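Local coordinates for hydrogenase expression/formation protein HypE (Desulfovibrio vulgaris subsp. vulgaris, PDB 2Z1U), which binds ATP and magnesium and probably takes part in the maturation of hydrogenases, at residues V240-R251 with E297-V308. Numbering follows the deposited sequence.
Sequences VCHVLETAVPVR and EHAARIGSVKSV
Five backbone hydrogen bonds pair Val-240, His-242 and Leu-244 with Lys-306, Ser-304 and Ile-302. The first two pairs bond in both directions, N to O and O to N; the ladder then closes with a single bond of 2.8 Å from Leu-244 N to Ile-302 O. On the same face as His-242, Lys-306 doubles back along its own strand: its chain stays extended until it bends at chi4 (58°), which lets NZ donate a 2.7 Å hydrogen bond to Ser-304 OG. The side chains of Lys-306 and His-242 cross at about a right angle, and Lys-306 CD comes obliquely to within 3.6 Å of His-242 CD2.

Strands 240-244 and 300-306 are antiparallel neighbours in the mixed sheet of the AIR synthase-related C-terminal domain, with strand 319-322 on the other side of 240-244. Ile-302 and Gly-303 form a classic beta bulge opposite Ile-168 of strand 167-170. At Gly-303 the strands come close, its CA making a CA-H...O contact of 3.0 Å with His-242 O.

Cys-241, Val-243 and Val-305 point to the other face, where helix 225-237 covers the first two through Ala-234 and Leu-230. Val-243 and Ile-302 lie side by side, Val-243 CG2 4.0 Å from Ile-302 CD1. With chi1 at 68°, Ile-302 sends CG1 to that valine while CG2 packs at Val-248 CA and Ala-247 O. Ala-247 CB also sits against Arg-301 O, whereas the guanidinium of Arg-301 reaches Glu-280 and Glu-284.

Beyond the strands, Pro-249 CG rests 3.3 Å from His-298 O. Further out, the His-298 ring brings its edge to one face of the Arg-251 guanidinium, the planes 78° apart, and Arg-251 NH2 makes a long salt bridge to Glu-297 OE1 (3.7 Å).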
loop_
_atom_site.group_PDB
_atom_site.type_symbol
_atom_site.label_atom_id
_atom_site.label_comp_id
_atom_site.label_asym_id
_atom_site.label_seq_id
_atom_site.Cartn_x
_atom_site.Cartn_y
_atom_site.Cartn_z
ATOM N N VAL A 240 0.338 24.646 -23.079
ATOM C CA VAL A 240 -0.177 25.609 -22.128
ATOM C C VAL A 240 -1.679 25.430 -21.985
ATOM O O VAL A 240 -2.393 25.245 -22.977
ATOM C CB VAL A 240 0.329 27.088 -22.410
ATOM C CG1 VAL A 240 0.943 27.245 -23.809
ATOM C CG2 VAL A 240 -0.722 28.136 -22.115
ATOM N N CYS A 241 -2.143 25.390 -20.738
ATOM C CA CYS A 241 -3.567 25.276 -20.467
ATOM C C CYS A 241 -4.146 26.664 -20.289
ATOM O O CYS A 241 -3.597 27.484 -19.543
ATOM C CB CYS A 241 -3.821 24.397 -19.235
ATOM S SG CYS A 241 -3.382 22.660 -19.476
ATOM N N HIS A 242 -5.214 26.951 -21.032
ATOM C CA HIS A 242 -5.936 28.211 -20.906
ATOM C C HIS A 242 -7.302 27.947 -20.277
ATOM O O HIS A 242 -8.071 27.144 -20.777
ATOM C CB HIS A 242 -6.078 28.908 -22.267
ATOM C CG HIS A 242 -4.814 29.564 -22.738
ATOM N ND1 HIS A 242 -4.569 30.912 -22.579
ATOM C CD2 HIS A 242 -3.710 29.050 -23.334
ATOM C CE1 HIS A 242 -3.376 31.204 -23.070
ATOM N NE2 HIS A 242 -2.833 30.092 -23.532
ATOM N N VAL A 243 -7.587 28.632 -19.181
ATOM C CA VAL A 243 -8.773 28.376 -18.380
ATOM C C VAL A 243 -9.570 29.670 -18.187
ATOM O O VAL A 243 -8.990 30.752 -18.134
ATOM C CB VAL A 243 -8.363 27.710 -17.038
ATOM C CG1 VAL A 243 -9.301 28.102 -15.896
ATOM C CG2 VAL A 243 -8.363 26.178 -17.215
ATOM N N LEU A 244 -10.899 29.563 -18.129
ATOM C CA LEU A 244 -11.760 30.742 -17.954
ATOM C C LEU A 244 -12.305 30.777 -16.525
ATOM O O LEU A 244 -13.070 29.874 -16.126
ATOM C CB LEU A 244 -12.916 30.718 -18.967
ATOM C CG LEU A 244 -13.814 31.964 -19.067
ATOM C CD1 LEU A 244 -13.033 33.236 -19.465
ATOM C CD2 LEU A 244 -14.967 31.712 -20.037
ATOM N N GLU A 245 -11.933 31.810 -15.760
ATOM C CA GLU A 245 -12.285 31.858 -14.320
ATOM C C GLU A 245 -13.783 31.644 -14.049
ATOM O O GLU A 245 -14.154 30.887 -13.146
ATOM C CB GLU A 245 -11.825 33.160 -13.644
ATOM C CG GLU A 245 -11.996 33.136 -12.108
ATOM C CD GLU A 245 -11.355 34.330 -11.413
ATOM O OE1 GLU A 245 -11.340 35.415 -11.990
ATOM O OE2 GLU A 245 -10.877 34.197 -10.275
ATOM N N THR A 246 -14.614 32.329 -14.824
ATOM C CA THR A 246 -16.059 32.306 -14.635
ATOM C C THR A 246 -16.657 30.927 -14.917
ATOM O O THR A 246 -17.741 30.644 -14.439
ATOM C CB THR A 246 -16.813 33.358 -15.482
ATOM O OG1 THR A 246 -16.474 33.220 -16.871
ATOM C CG2 THR A 246 -16.524 34.782 -14.996
ATOM N N ALA A 247 -15.945 30.108 -15.695
ATOM C CA ALA A 247 -16.402 28.768 -16.084
ATOM C C ALA A 247 -16.037 27.684 -15.073
ATOM O O ALA A 247 -16.616 26.582 -15.108
ATOM C CB ALA A 247 -15.887 28.402 -17.490
ATOM N N VAL A 248 -15.086 27.975 -14.178
ATOM C CA VAL A 248 -14.717 27.026 -13.109
ATOM C C VAL A 248 -15.789 27.111 -12.024
ATOM O O VAL A 248 -15.983 28.170 -11.441
ATOM C CB VAL A 248 -13.307 27.286 -12.509
ATOM C CG1 VAL A 248 -12.920 26.189 -11.503
ATOM C CG2 VAL A 248 -12.270 27.376 -13.614
ATOM N N PRO A 249 -16.533 25.995 -11.788
ATOM C CA PRO A 249 -17.618 26.026 -10.815
ATOM C C PRO A 249 -17.104 25.970 -9.375
ATOM O O PRO A 249 -16.282 25.137 -9.033
ATOM C CB PRO A 249 -18.451 24.757 -11.158
ATOM C CG PRO A 249 -17.465 23.814 -11.743
ATOM C CD PRO A 249 -16.369 24.668 -12.406
ATOM N N VAL A 250 -17.570 26.897 -8.554
ATOM C CA VAL A 250 -17.228 26.942 -7.134
ATOM C C VAL A 250 -18.514 27.422 -6.492
ATOM O O VAL A 250 -19.038 28.475 -6.877
ATOM C CB VAL A 250 -16.051 27.956 -6.811
ATOM C CG1 VAL A 250 -15.722 27.954 -5.314
ATOM C CG2 VAL A 250 -14.777 27.629 -7.590
ATOM N N ARG A 251 -19.049 26.630 -5.566
ATOM C CA ARG A 251 -20.320 26.940 -4.893
ATOM C C ARG A 251 -20.178 28.251 -4.141
ATOM O O ARG A 251 -19.126 28.510 -3.563
ATOM C CB ARG A 251 -20.677 25.827 -3.899
ATOM C CG ARG A 251 -21.026 24.508 -4.535
ATOM C CD ARG A 251 -21.125 23.391 -3.495
ATOM N NE ARG A 251 -22.314 22.593 -3.767
ATOM C CZ ARG A 251 -22.339 21.485 -4.500
ATOM N NH1 ARG A 251 -21.222 20.982 -5.026
ATOM N NH2 ARG A 251 -23.498 20.865 -4.686
ATOM N N GLU A 297 -23.888 17.894 -11.508
ATOM C CA GLU A 297 -24.678 19.109 -11.667
ATOM C C GLU A 297 -23.835 20.237 -12.252
ATOM O O GLU A 297 -24.349 21.135 -12.881
ATOM C CB GLU A 297 -25.261 19.542 -10.320
ATOM C CG GLU A 297 -24.240 19.606 -9.196
ATOM C CD GLU A 297 -24.062 18.274 -8.494
ATOM O OE1 GLU A 297 -23.547 18.265 -7.355
ATOM O OE2 GLU A 297 -24.434 17.237 -9.082
ATOM N N HIS A 298 -22.558 20.224 -11.894
ATOM C CA HIS A 298 -21.697 21.366 -12.171
ATOM C C HIS A 298 -20.586 21.060 -13.161
ATOM O O HIS A 298 -19.660 21.875 -13.311
ATOM C CB HIS A 298 -21.102 21.902 -10.865
ATOM C CG HIS A 298 -22.130 22.406 -9.906
ATOM N ND1 HIS A 298 -22.113 22.090 -8.565
ATOM C CD2 HIS A 298 -23.208 23.200 -10.094
ATOM C CE1 HIS A 298 -23.138 22.669 -7.967
ATOM N NE2 HIS A 298 -23.820 23.345 -8.872
ATOM N N ALA A 299 -20.654 19.895 -13.813
ATOM C CA ALA A 299 -19.698 19.585 -14.891
ATOM C C ALA A 299 -19.689 20.722 -15.907
ATOM O O ALA A 299 -20.739 21.267 -16.224
ATOM C CB ALA A 299 -20.036 18.264 -15.572
ATOM N N ALA A 300 -18.500 21.094 -16.385
ATOM C CA ALA A 300 -18.360 22.231 -17.307
ATOM C C ALA A 300 -17.109 22.180 -18.169
ATOM O O ALA A 300 -16.093 21.616 -17.783
ATOM C CB ALA A 300 -18.406 23.556 -16.540
ATOM N N ARG A 301 -17.205 22.769 -19.353
ATOM C CA ARG A 301 -16.028 23.087 -20.130
ATOM C C ARG A 301 -15.356 24.277 -19.406
ATOM O O ARG A 301 -15.999 25.303 -19.166
ATOM C CB ARG A 301 -16.429 23.460 -21.554
ATOM C CG ARG A 301 -15.265 23.746 -22.493
ATOM C CD ARG A 301 -15.768 24.473 -23.715
ATOM N NE ARG A 301 -16.678 23.666 -24.531
ATOM C CZ ARG A 301 -16.299 22.916 -25.563
ATOM N NH1 ARG A 301 -17.205 22.223 -26.245
ATOM N NH2 ARG A 301 -15.011 22.866 -25.913
ATOM N N ILE A 302 -14.098 24.119 -19.000
ATOM C CA ILE A 302 -13.408 25.238 -18.305
ATOM C C ILE A 302 -12.292 25.918 -19.100
ATOM O O ILE A 302 -11.748 26.952 -18.675
ATOM C CB ILE A 302 -12.855 24.831 -16.911
ATOM C CG1 ILE A 302 -11.701 23.818 -17.046
ATOM C CG2 ILE A 302 -13.981 24.330 -16.010
ATOM C CD1 ILE A 302 -10.958 23.538 -15.745
ATOM N N GLY A 303 -11.949 25.358 -20.253
ATOM C CA GLY A 303 -10.837 25.909 -21.024
ATOM C C GLY A 303 -10.384 25.016 -22.160
ATOM O O GLY A 303 -11.126 24.142 -22.620
ATOM N N SER A 304 -9.161 25.253 -22.621
ATOM C CA SER A 304 -8.613 24.530 -23.763
ATOM C C SER A 304 -7.090 24.386 -23.677
ATOM O O SER A 304 -6.421 25.117 -22.929
ATOM C CB SER A 304 -9.032 25.197 -25.082
ATOM O OG SER A 304 -8.464 26.499 -25.233
ATOM N N VAL A 305 -6.554 23.434 -24.437
ATOM C CA VAL A 305 -5.105 23.274 -24.564
ATOM C C VAL A 305 -4.629 23.977 -25.847
ATOM O O VAL A 305 -5.280 23.886 -26.896
ATOM C CB VAL A 305 -4.696 21.786 -24.556
ATOM C CG1 VAL A 305 -3.183 21.631 -24.687
ATOM C CG2 VAL A 305 -5.212 21.095 -23.274
ATOM N N LYS A 306 -3.508 24.687 -25.740
ATOM C CA LYS A 306 -2.934 25.454 -26.850
ATOM C C LYS A 306 -1.432 25.214 -26.952
ATOM O O LYS A 306 -0.770 24.913 -25.953
ATOM C CB LYS A 306 -3.225 26.953 -26.683
ATOM C CG LYS A 306 -4.688 27.330 -26.933
ATOM C CD LYS A 306 -4.948 28.824 -26.757
ATOM C CE LYS A 306 -6.296 29.233 -27.352
ATOM N NZ LYS A 306 -7.460 28.514 -26.771
ATOM N N SER A 307 -0.905 25.328 -28.166
ATOM C CA SER A 307 0.535 25.214 -28.400
ATOM C C SER A 307 1.260 26.462 -27.878
ATOM O O SER A 307 0.648 27.526 -27.733
ATOM C CB SER A 307 0.820 24.989 -29.891
ATOM O OG SER A 307 0.294 26.050 -30.674
ATOM N N VAL A 308 2.552 26.316 -27.577
ATOM C CA VAL A 308 3.381 27.424 -27.079
ATOM C C VAL A 308 3.401 28.579 -28.065
ATOM O O VAL A 308 3.682 28.380 -29.244
ATOM C CB VAL A 308 4.837 26.972 -26.811
ATOM C CG1 VAL A 308 5.734 28.175 -26.478
ATOM C CG2 VAL A 308 4.873 25.950 -25.701
#